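Amphoterin-induced protein 1 (Mus musculus, PDB 2XOT) promotes neurite growth and fasciculation as a homodimeric neuronal adhesion protein with leucine-rich repeats and an immunoglobulin domain, and may mediate homophilic as well as heterophilic cell-cell contacts. Local coordinates at residues B[213-216]-B[222-225]. Sequence-based numbering, arbitrary orientation.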
ATOM      1  N   HIS B 213       9.490  27.787 -13.076  1.00 26.84           N
ATOM      2  CA  HIS B 213       8.112  27.664 -12.680  1.00 26.57           C
ATOM      3  C   HIS B 213       7.909  26.535 -11.659  1.00 26.43           C
ATOM      4  O   HIS B 213       7.327  26.754 -10.598  1.00 25.02           O
ATOM      5  CB  HIS B 213       7.214  27.457 -13.906  1.00 27.78           C
ATOM      6  CG  HIS B 213       5.779  27.231 -13.554  1.00 28.55           C
ATOM      7  ND1 HIS B 213       5.057  28.142 -12.819  1.00 29.85           N
ATOM      8  CD2 HIS B 213       4.951  26.188 -13.788  1.00 29.20           C
ATOM      9  CE1 HIS B 213       3.839  27.674 -12.623  1.00 30.88           C
ATOM     10  NE2 HIS B 213       3.745  26.491 -13.206  1.00 31.78           N
ATOM     11  N   TRP B 214       8.424  25.341 -11.964  1.00 25.89           N
ATOM     12  CA  TRP B 214       8.267  24.188 -11.083  1.00 25.97           C
ATOM     13  C   TRP B 214       8.841  24.450  -9.700  1.00 26.69           C
ATOM     14  O   TRP B 214       8.288  24.001  -8.681  1.00 27.34           O
ATOM     15  CB  TRP B 214       8.939  22.950 -11.690  1.00 25.84           C
ATOM     16  CG  TRP B 214       8.308  22.440 -12.958  1.00 25.06           C
ATOM     17  CD1 TRP B 214       7.505  23.114 -13.826  1.00 26.48           C
ATOM     18  CD2 TRP B 214       8.490  21.142 -13.518  1.00 25.57           C
ATOM     19  NE1 TRP B 214       7.158  22.302 -14.883  1.00 25.67           N
ATOM     20  CE2 TRP B 214       7.753  21.088 -14.710  1.00 26.25           C
ATOM     21  CE3 TRP B 214       9.198  20.014 -13.114  1.00 26.49           C
ATOM     22  CZ2 TRP B 214       7.701  19.949 -15.504  1.00 26.60           C
ATOM     23  CZ3 TRP B 214       9.153  18.890 -13.908  1.00 26.02           C
ATOM     24  CH2 TRP B 214       8.412  18.868 -15.086  1.00 25.81           C
ATOM     25  N   GLN B 215       9.947  25.187  -9.660  1.00 27.53           N
ATOM     26  CA  GLN B 215      10.560  25.590  -8.395  1.00 28.71           C
ATOM     27  C   GLN B 215       9.687  26.573  -7.584  1.00 29.31           C
ATOM     28  O   GLN B 215       9.507  26.417  -6.374  1.00 29.13           O
ATOM     29  CB  GLN B 215      11.922  26.222  -8.665  1.00 28.61           C
ATOM     30  CG  GLN B 215      12.723  26.461  -7.410  1.00 29.51           C
ATOM     31  CD  GLN B 215      13.981  27.240  -7.663  1.00 29.01           C
ATOM     32  OE1 GLN B 215      13.959  28.278  -8.312  1.00 29.47           O
ATOM     33  NE2 GLN B 215      15.098  26.730  -7.160  1.00 30.35           N
ATOM     34  N   TYR B 216       9.158  27.588  -8.257  1.00 30.36           N
ATOM     35  CA  TYR B 216       8.236  28.529  -7.627  1.00 31.63           C
ATOM     36  C   TYR B 216       7.014  27.782  -7.045  1.00 31.31           C
ATOM     37  O   TYR B 216       6.537  28.101  -5.968  1.00 30.90           O
ATOM     38  CB  TYR B 216       7.802  29.598  -8.645  1.00 33.03           C
ATOM     39  CG  TYR B 216       6.578  30.401  -8.229  1.00 34.82           C
ATOM     40  CD1 TYR B 216       6.682  31.469  -7.351  1.00 36.40           C
ATOM     41  CD2 TYR B 216       5.321  30.085  -8.725  1.00 36.10           C
ATOM     42  CE1 TYR B 216       5.556  32.209  -6.969  1.00 36.98           C
ATOM     43  CE2 TYR B 216       4.182  30.819  -8.355  1.00 38.11           C
ATOM     44  CZ  TYR B 216       4.310  31.872  -7.474  1.00 37.40           C
ATOM     45  OH  TYR B 216       3.186  32.591  -7.113  1.00 38.60           O
ATOM     46  N   VAL B 222      11.473  19.040  -8.278  1.00 28.14           N
ATOM     47  CA  VAL B 222      12.517  20.067  -8.229  1.00 27.51           C
ATOM     48  C   VAL B 222      13.082  20.270  -6.816  1.00 27.65           C
ATOM     49  O   VAL B 222      14.296  20.209  -6.613  1.00 27.06           O
ATOM     50  CB  VAL B 222      11.985  21.411  -8.778  1.00 27.94           C
ATOM     51  CG1 VAL B 222      12.922  22.559  -8.415  1.00 26.80           C
ATOM     52  CG2 VAL B 222      11.811  21.330 -10.289  1.00 27.66           C
ATOM     53  N   MET B 223      12.216  20.496  -5.834  1.00 27.71           N
ATOM     54  CA  MET B 223      12.677  20.755  -4.461  1.00 27.62           C
ATOM     55  C   MET B 223      13.581  19.632  -3.899  1.00 27.20           C
ATOM     56  O   MET B 223      14.588  19.912  -3.248  1.00 26.88           O
ATOM     57  CB  MET B 223      11.498  21.003  -3.522  1.00 27.59           C
ATOM     58  CG  MET B 223      10.619  22.175  -3.909  1.00 28.97           C
ATOM     59  SD  MET B 223      11.483  23.725  -4.234  1.00 30.51           S
ATOM     60  CE  MET B 223      11.670  23.579  -5.976  1.00 32.16           C
ATOM     61  N   ASP B 224      13.263  18.373  -4.172  1.00 26.18           N
ATOM     62  CA  ASP B 224      14.068  17.278  -3.617  1.00 25.77           C
ATOM     63  C   ASP B 224      15.451  17.109  -4.294  1.00 25.62           C
ATOM     64  O   ASP B 224      16.335  16.493  -3.723  1.00 25.93           O
ATOM     65  CB  ASP B 224      13.292  15.960  -3.690  1.00 26.14           C
ATOM     66  CG  ASP B 224      12.044  15.962  -2.860  1.00 24.80           C
ATOM     67  OD1 ASP B 224      11.922  16.786  -1.960  1.00 27.22           O
ATOM     68  OD2 ASP B 224      11.172  15.118  -3.089  1.00 26.19           O
ATOM     69  N   PHE B 225      15.635  17.682  -5.476  1.00 25.18           N
ATOM     70  CA  PHE B 225      16.776  17.380  -6.349  1.00 25.68           C
ATOM     71  C   PHE B 225      17.380  18.572  -7.060  1.00 26.09           C
ATOM     72  O   PHE B 225      18.031  18.413  -8.103  1.00 26.02           O
ATOM     73  CB  PHE B 225      16.341  16.345  -7.389  1.00 25.23           C
ATOM     74  CG  PHE B 225      15.952  15.042  -6.778  1.00 25.63           C
ATOM     75  CD1 PHE B 225      16.923  14.183  -6.296  1.00 26.06           C
ATOM     76  CD2 PHE B 225      14.623  14.673  -6.662  1.00 25.15           C
ATOM     77  CE1 PHE B 225      16.577  12.980  -5.701  1.00 23.68           C
ATOM     78  CE2 PHE B 225      14.287  13.477  -6.060  1.00 23.75           C
ATOM     79  CZ  PHE B 225      15.264  12.633  -5.596  1.00 24.30           C
TER
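Val222 packs against Trp214 and Gln215, joining helix 205-216 to the short helix 220-223 in the LRRCT module, the C-terminal cap of the leucine-rich repeat domain. Helix 205-216 supplies one side and helix 220-223 the other. The two backbones come nearest at Gln215 and Val222, whose CA atoms are 5.9 Å apart. No hydrogen bond crosses between the segments, so the contact is one of apolar surfaces.

The two methyls of Val222 go to different neighbours. Val222 CG1 lies anti to the backbone N (chi1 166°) and meets the start of the Gln215 side chain, with Gln215 CB at 3.8 Å. Val222 CG2 reaches Trp214 CB at 3.6 Å. Val222 CG2 also sits at the indole edge, near the ring plane, 4.1 Å from Trp214 CE3. The valine therefore does not cover the indole face. Phe211 meets the same ring from within helix 205-216. Leu229 and Phe241 also touch Val222, which is buried. Cutting the valine back to an alanine is likely to open a gap beside Trp214 CB and the indole edge, and leave the Gln215 stem with less apolar contact.

Met223 makes the second half of the contact. Its side chain does not start out toward helix 205-216, but bends at chi2 (-51°) and again at chi3 (94°). The double bend brings the terminal methyl back over the Gln215 backbone. Gln215 itself stretches out beyond CG, and its side chain crosses that of Met223 at about a right angle. Only its aliphatic base meets the methionine. Met223 SD stands 4.0 Å from Gln215 O. Met223 CE packs tightly against the glutamine, closer than usual carbon-carbon contact, 3.3 Å from Gln215 CA and 3.4 Å from Gln215 CG.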